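Local coordinates for periplasmic binding protein component of an ABC type zinc uptake transporter (Synechocystis sp., PDB 1PQ4) that probably captures zinc in the periplasm and delivers it to an ABC-type transporter for uptake into the cell, at residues Ala2-Leu16 and Leu49-Glu63. Residues are numbered along the deposited sequence; the frame is centred on the assembly and turned at random.
Sequences AMDITVSIPPQQYFL and LSEAEAYVLIGLGFE
Parallel pairing of strands 3-7 and 54-57, where I5 faces A54, T6 faces Y55 and V7 faces V56, forms the centre of a four-stranded sheet with order 24-28, 3-7, 54-57, 78-81. It illustrates how one residue of a parallel strand can bond through its N and O to two different residues of its neighbour, while side chains just past the strand ends hold the turn that follows. T6 supplies both inner rungs: its N donates to A54 O (3.0 Å), and its O accepts from V56 N (2.8 Å). At the N-terminal end D4 O takes the N-H of E53, while the E53 side chain reaches back so that OE1 receives D4 N from above the carboxylate plane; a water joins D4 OD2 to E51 O. I5 and V7 pack against V56 on one face, I5 CG2 lying 3.9 Å from V56 CG2, and helix 138-155 covers I5. On the other face the Y55 ring has T6 O over one side, while T6 CG2 approaches CE1 at 3.7 Å. With CG anti to the backbone N (chi1 -176°), the ring runs along the strand and brings its hydroxyl to S8. Y55 OH donates to S8 OG (2.7 Å), which donates in turn to the anti lone pair of E63 OE2 (2.6 Å). The syn lone pair of OE2 accepts I58 N, and OE1 accepts G59 N. A phenylalanine at Y55 would probably keep the ring packing but deprive S8 OG of its donor, easing the hold on the serine's rotation. Beyond this relay, I9 CG2 meets the edge of F62 at CE2 (3.8 Å), and F62 lies beside zinc ligand H37. The buried E63 carboxylate, gripped by three donors, is thus likely to be stabilised as the anion, tying the turn at 59-62 to the strand ends near the metal.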
loop_
_atom_site.group_PDB
_atom_site.type_symbol
_atom_site.label_atom_id
_atom_site.label_comp_id
_atom_site.label_asym_id
_atom_site.label_seq_id
_atom_site.Cartn_x
_atom_site.Cartn_y
_atom_site.Cartn_z
ATOM N N ALA A 2 -15.763 -21.927 -3.882
ATOM C CA ALA A 2 -14.996 -20.819 -3.304
ATOM C C ALA A 2 -15.848 -19.605 -2.888
ATOM O O ALA A 2 -16.874 -19.313 -3.490
ATOM C CB ALA A 2 -13.915 -20.357 -4.275
ATOM N N MET A 3 -15.382 -18.877 -1.876
ATOM C CA MET A 3 -16.074 -17.688 -1.433
ATOM C C MET A 3 -15.648 -16.505 -2.335
ATOM O O MET A 3 -14.466 -16.297 -2.567
ATOM C CB MET A 3 -15.645 -17.405 -0.008
ATOM C CG MET A 3 -16.290 -16.311 0.765
ATOM S SD MET A 3 -16.280 -16.885 2.543
ATOM C CE MET A 3 -17.340 -18.262 2.360
ATOM N N ASP A 4 -16.614 -15.746 -2.837
ATOM C CA ASP A 4 -16.326 -14.549 -3.637
ATOM C C ASP A 4 -16.064 -13.403 -2.688
ATOM O O ASP A 4 -16.927 -13.043 -1.886
ATOM C CB ASP A 4 -17.513 -14.180 -4.509
ATOM C CG ASP A 4 -17.598 -15.054 -5.733
ATOM O OD1 ASP A 4 -16.605 -15.074 -6.474
ATOM O OD2 ASP A 4 -18.621 -15.721 -5.942
ATOM N N ILE A 5 -14.884 -12.808 -2.825
ATOM C CA ILE A 5 -14.448 -11.720 -1.957
ATOM C C ILE A 5 -13.902 -10.625 -2.827
ATOM O O ILE A 5 -13.181 -10.884 -3.793
ATOM C CB ILE A 5 -13.301 -12.213 -1.001
ATOM C CG1 ILE A 5 -13.842 -13.361 -0.142
ATOM C CG2 ILE A 5 -12.769 -11.064 -0.087
ATOM C CD1 ILE A 5 -12.812 -14.072 0.733
ATOM N N THR A 6 -14.250 -9.400 -2.486
ATOM C CA THR A 6 -13.762 -8.261 -3.215
ATOM C C THR A 6 -12.864 -7.490 -2.289
ATOM O O THR A 6 -13.122 -7.336 -1.052
ATOM C CB THR A 6 -14.947 -7.371 -3.707
ATOM O OG1 THR A 6 -15.725 -8.104 -4.664
ATOM C CG2 THR A 6 -14.418 -6.136 -4.402
ATOM N N VAL A 7 -11.765 -7.001 -2.849
ATOM C CA VAL A 7 -10.880 -6.182 -2.041
ATOM C C VAL A 7 -10.707 -4.837 -2.751
ATOM O O VAL A 7 -11.019 -4.713 -3.935
ATOM C CB VAL A 7 -9.494 -6.833 -1.848
ATOM C CG1 VAL A 7 -9.670 -8.232 -1.204
ATOM C CG2 VAL A 7 -8.786 -6.932 -3.212
ATOM N N SER A 8 -10.205 -3.851 -2.029
ATOM C CA SER A 8 -10.025 -2.525 -2.610
ATOM C C SER A 8 -8.870 -2.391 -3.592
ATOM O O SER A 8 -9.056 -1.894 -4.687
ATOM C CB SER A 8 -9.838 -1.488 -1.503
ATOM O OG SER A 8 -11.049 -1.293 -0.785
ATOM N N ILE A 9 -7.692 -2.903 -3.232
ATOM C CA ILE A 9 -6.526 -2.676 -4.111
ATOM C C ILE A 9 -5.765 -3.942 -4.389
ATOM O O ILE A 9 -5.858 -4.911 -3.629
ATOM C CB ILE A 9 -5.605 -1.588 -3.498
ATOM C CG1 ILE A 9 -5.280 -1.943 -2.034
ATOM C CG2 ILE A 9 -6.298 -0.241 -3.532
ATOM C CD1 ILE A 9 -4.077 -1.206 -1.450
ATOM N N PRO A 10 -4.992 -3.963 -5.502
ATOM C CA PRO A 10 -4.229 -5.154 -5.888
ATOM C C PRO A 10 -3.401 -5.847 -4.806
ATOM O O PRO A 10 -3.453 -7.071 -4.709
ATOM C CB PRO A 10 -3.347 -4.663 -7.110
ATOM C CG PRO A 10 -4.259 -3.505 -7.692
ATOM C CD PRO A 10 -4.779 -2.835 -6.428
ATOM N N PRO A 11 -2.644 -5.090 -3.990
ATOM C CA PRO A 11 -1.846 -5.779 -2.953
ATOM C C PRO A 11 -2.718 -6.674 -2.048
ATOM O O PRO A 11 -2.269 -7.700 -1.547
ATOM C CB PRO A 11 -1.250 -4.627 -2.155
ATOM C CG PRO A 11 -1.209 -3.505 -3.114
ATOM C CD PRO A 11 -2.406 -3.635 -3.959
ATOM N N GLN A 12 -3.963 -6.263 -1.823
ATOM C CA GLN A 12 -4.833 -7.064 -0.963
ATOM C C GLN A 12 -5.166 -8.385 -1.601
ATOM O O GLN A 12 -5.505 -9.340 -0.916
ATOM C CB GLN A 12 -6.121 -6.307 -0.658
ATOM C CG GLN A 12 -5.909 -5.185 0.299
ATOM C CD GLN A 12 -7.218 -4.456 0.523
ATOM O OE1 GLN A 12 -7.774 -3.894 -0.432
ATOM N NE2 GLN A 12 -7.723 -4.476 1.775
ATOM N N GLN A 13 -5.051 -8.479 -2.922
ATOM C CA GLN A 13 -5.374 -9.749 -3.538
ATOM C C GLN A 13 -4.254 -10.718 -3.166
ATOM O O GLN A 13 -4.472 -11.918 -3.047
ATOM C CB GLN A 13 -5.438 -9.566 -5.069
ATOM C CG GLN A 13 -5.688 -10.832 -5.830
ATOM C CD GLN A 13 -4.423 -11.484 -6.325
ATOM O OE1 GLN A 13 -4.404 -12.678 -6.626
ATOM N NE2 GLN A 13 -3.369 -10.721 -6.420
ATOM N N TYR A 14 -3.037 -10.184 -3.059
ATOM C CA TYR A 14 -1.890 -11.005 -2.681
ATOM C C TYR A 14 -2.141 -11.581 -1.243
ATOM O O TYR A 14 -1.930 -12.763 -0.978
ATOM C CB TYR A 14 -0.635 -10.136 -2.674
ATOM C CG TYR A 14 0.645 -10.871 -2.319
ATOM C CD1 TYR A 14 1.390 -11.535 -3.308
ATOM C CD2 TYR A 14 1.097 -10.924 -1.002
ATOM C CE1 TYR A 14 2.543 -12.224 -2.990
ATOM C CE2 TYR A 14 2.266 -11.641 -0.652
ATOM C CZ TYR A 14 2.971 -12.280 -1.674
ATOM O OH TYR A 14 4.091 -12.996 -1.399
ATOM N N PHE A 15 -2.562 -10.713 -0.337
ATOM C CA PHE A 15 -2.817 -11.111 1.050
ATOM C C PHE A 15 -3.920 -12.163 1.056
ATOM O O PHE A 15 -3.817 -13.183 1.734
ATOM C CB PHE A 15 -3.303 -9.927 1.862
ATOM C CG PHE A 15 -2.371 -8.749 1.888
ATOM C CD1 PHE A 15 -2.873 -7.490 2.294
ATOM C CD2 PHE A 15 -1.032 -8.863 1.542
ATOM C CE1 PHE A 15 -2.056 -6.369 2.347
ATOM C CE2 PHE A 15 -0.174 -7.731 1.594
ATOM C CZ PHE A 15 -0.685 -6.491 1.989
ATOM N N LEU A 16 -4.998 -11.907 0.318
ATOM C CA LEU A 16 -6.087 -12.872 0.295
ATOM C C LEU A 16 -5.698 -14.203 -0.297
ATOM O O LEU A 16 -6.170 -15.265 0.174
ATOM C CB LEU A 16 -7.313 -12.333 -0.456
ATOM C CG LEU A 16 -8.297 -11.568 0.454
ATOM C CD1 LEU A 16 -9.002 -12.539 1.407
ATOM C CD2 LEU A 16 -7.520 -10.533 1.300
ATOM N N LEU A 49 -20.753 -6.526 -7.602
ATOM C CA LEU A 49 -20.649 -6.664 -6.147
ATOM C C LEU A 49 -21.753 -7.469 -5.510
ATOM O O LEU A 49 -21.621 -7.922 -4.362
ATOM C CB LEU A 49 -20.619 -5.294 -5.473
ATOM C CG LEU A 49 -19.280 -4.669 -5.133
ATOM C CD1 LEU A 49 -19.552 -3.460 -4.201
ATOM C CD2 LEU A 49 -18.373 -5.717 -4.429
ATOM N N SER A 50 -22.857 -7.651 -6.233
ATOM C CA SER A 50 -23.973 -8.383 -5.650
ATOM C C SER A 50 -23.592 -9.833 -5.362
ATOM O O SER A 50 -24.182 -10.455 -4.503
ATOM C CB SER A 50 -25.214 -8.299 -6.559
ATOM O OG SER A 50 -24.993 -8.958 -7.787
ATOM N N GLU A 51 -22.593 -10.350 -6.074
ATOM C CA GLU A 51 -22.085 -11.722 -5.923
ATOM C C GLU A 51 -21.190 -11.912 -4.682
ATOM O O GLU A 51 -20.972 -13.039 -4.213
ATOM C CB GLU A 51 -21.186 -12.061 -7.127
ATOM C CG GLU A 51 -21.845 -12.093 -8.496
ATOM C CD GLU A 51 -22.488 -13.444 -8.776
ATOM O OE1 GLU A 51 -21.800 -14.479 -8.602
ATOM O OE2 GLU A 51 -23.675 -13.471 -9.170
ATOM N N ALA A 52 -20.614 -10.813 -4.202
ATOM C CA ALA A 52 -19.657 -10.861 -3.088
ATOM C C ALA A 52 -20.173 -11.292 -1.731
ATOM O O ALA A 52 -21.190 -10.809 -1.250
ATOM C CB ALA A 52 -18.996 -9.522 -2.931
ATOM N N GLU A 53 -19.434 -12.193 -1.111
ATOM C CA GLU A 53 -19.751 -12.635 0.240
ATOM C C GLU A 53 -19.108 -11.717 1.269
ATOM O O GLU A 53 -19.622 -11.518 2.388
ATOM C CB GLU A 53 -19.304 -14.080 0.377
ATOM C CG GLU A 53 -20.263 -14.951 -0.439
ATOM C CD GLU A 53 -19.752 -16.321 -0.687
ATOM O OE1 GLU A 53 -19.290 -16.579 -1.825
ATOM O OE2 GLU A 53 -19.812 -17.136 0.266
ATOM N N ALA A 54 -17.968 -11.144 0.899
ATOM C CA ALA A 54 -17.301 -10.214 1.795
ATOM C C ALA A 54 -16.496 -9.186 1.011
ATOM O O ALA A 54 -16.183 -9.355 -0.175
ATOM C CB ALA A 54 -16.403 -10.957 2.760
ATOM N N TYR A 55 -16.161 -8.124 1.688
ATOM C CA TYR A 55 -15.385 -7.058 1.079
ATOM C C TYR A 55 -14.304 -6.741 2.097
ATOM O O TYR A 55 -14.591 -6.518 3.291
ATOM C CB TYR A 55 -16.269 -5.831 0.823
ATOM C CG TYR A 55 -15.528 -4.747 0.102
ATOM C CD1 TYR A 55 -15.796 -4.454 -1.256
ATOM C CD2 TYR A 55 -14.511 -4.043 0.743
ATOM C CE1 TYR A 55 -15.075 -3.489 -1.938
ATOM C CE2 TYR A 55 -13.774 -3.080 0.065
ATOM C CZ TYR A 55 -14.071 -2.806 -1.281
ATOM O OH TYR A 55 -13.391 -1.803 -1.917
ATOM N N VAL A 56 -13.050 -6.747 1.654
ATOM C CA VAL A 56 -11.971 -6.450 2.596
ATOM C C VAL A 56 -11.467 -5.014 2.475
ATOM O O VAL A 56 -10.893 -4.622 1.461
ATOM C CB VAL A 56 -10.802 -7.447 2.424
ATOM C CG1 VAL A 56 -9.606 -7.048 3.380
ATOM C CG2 VAL A 56 -11.301 -8.840 2.801
ATOM N N LEU A 57 -11.728 -4.230 3.520
ATOM C CA LEU A 57 -11.339 -2.840 3.580
ATOM C C LEU A 57 -9.909 -2.638 4.044
ATOM O O LEU A 57 -9.412 -3.356 4.939
ATOM C CB LEU A 57 -12.202 -2.105 4.608
ATOM C CG LEU A 57 -13.724 -2.172 4.421
ATOM C CD1 LEU A 57 -14.430 -1.851 5.765
ATOM C CD2 LEU A 57 -14.121 -1.217 3.323
ATOM N N ILE A 58 -9.254 -1.645 3.464
ATOM C CA ILE A 58 -7.944 -1.278 3.984
ATOM C C ILE A 58 -8.295 -0.601 5.340
ATOM O O ILE A 58 -7.603 -0.755 6.349
ATOM C CB ILE A 58 -7.275 -0.238 3.055
ATOM C CG1 ILE A 58 -6.718 -0.942 1.792
ATOM C CG2 ILE A 58 -6.220 0.546 3.814
ATOM C CD1 ILE A 58 -7.755 -1.334 0.808
ATOM N N GLY A 59 -9.386 0.167 5.354
ATOM C CA GLY A 59 -9.772 0.837 6.591
ATOM C C GLY A 59 -9.138 2.211 6.720
ATOM O O GLY A 59 -8.617 2.761 5.751
ATOM N N LEU A 60 -9.162 2.747 7.928
ATOM C CA LEU A 60 -8.606 4.062 8.230
ATOM C C LEU A 60 -9.123 5.140 7.317
ATOM O O LEU A 60 -8.420 6.095 7.010
ATOM C CB LEU A 60 -7.051 4.022 8.203
ATOM C CG LEU A 60 -6.457 3.110 9.286
ATOM C CD1 LEU A 60 -4.940 2.966 9.120
ATOM C CD2 LEU A 60 -6.778 3.717 10.696
ATOM N N GLY A 61 -10.359 5.003 6.876
ATOM C CA GLY A 61 -10.903 6.010 5.984
ATOM C C GLY A 61 -10.546 5.859 4.523
ATOM O O GLY A 61 -11.036 6.603 3.675
ATOM N N PHE A 62 -9.694 4.903 4.196
ATOM C CA PHE A 62 -9.309 4.737 2.774
ATOM C C PHE A 62 -10.508 4.649 1.812
ATOM O O PHE A 62 -10.490 5.222 0.727
ATOM C CB PHE A 62 -8.477 3.471 2.626
ATOM C CG PHE A 62 -7.872 3.313 1.269
ATOM C CD1 PHE A 62 -6.851 4.163 0.862
ATOM C CD2 PHE A 62 -8.244 2.277 0.449
ATOM C CE1 PHE A 62 -6.179 3.961 -0.357
ATOM C CE2 PHE A 62 -7.583 2.063 -0.783
ATOM C CZ PHE A 62 -6.545 2.903 -1.174
ATOM N N GLU A 63 -11.530 3.907 2.212
ATOM C CA GLU A 63 -12.726 3.673 1.404
ATOM C C GLU A 63 -13.907 4.621 1.692
ATOM O O GLU A 63 -14.981 4.465 1.100
ATOM C CB GLU A 63 -13.221 2.246 1.630
ATOM C CG GLU A 63 -12.333 1.113 1.038
ATOM C CD GLU A 63 -11.288 0.581 1.995
ATOM O OE1 GLU A 63 -11.245 1.029 3.161
ATOM O OE2 GLU A 63 -10.506 -0.317 1.584
HETATM O O HOH W 1 -21.184 -15.624 -4.795
#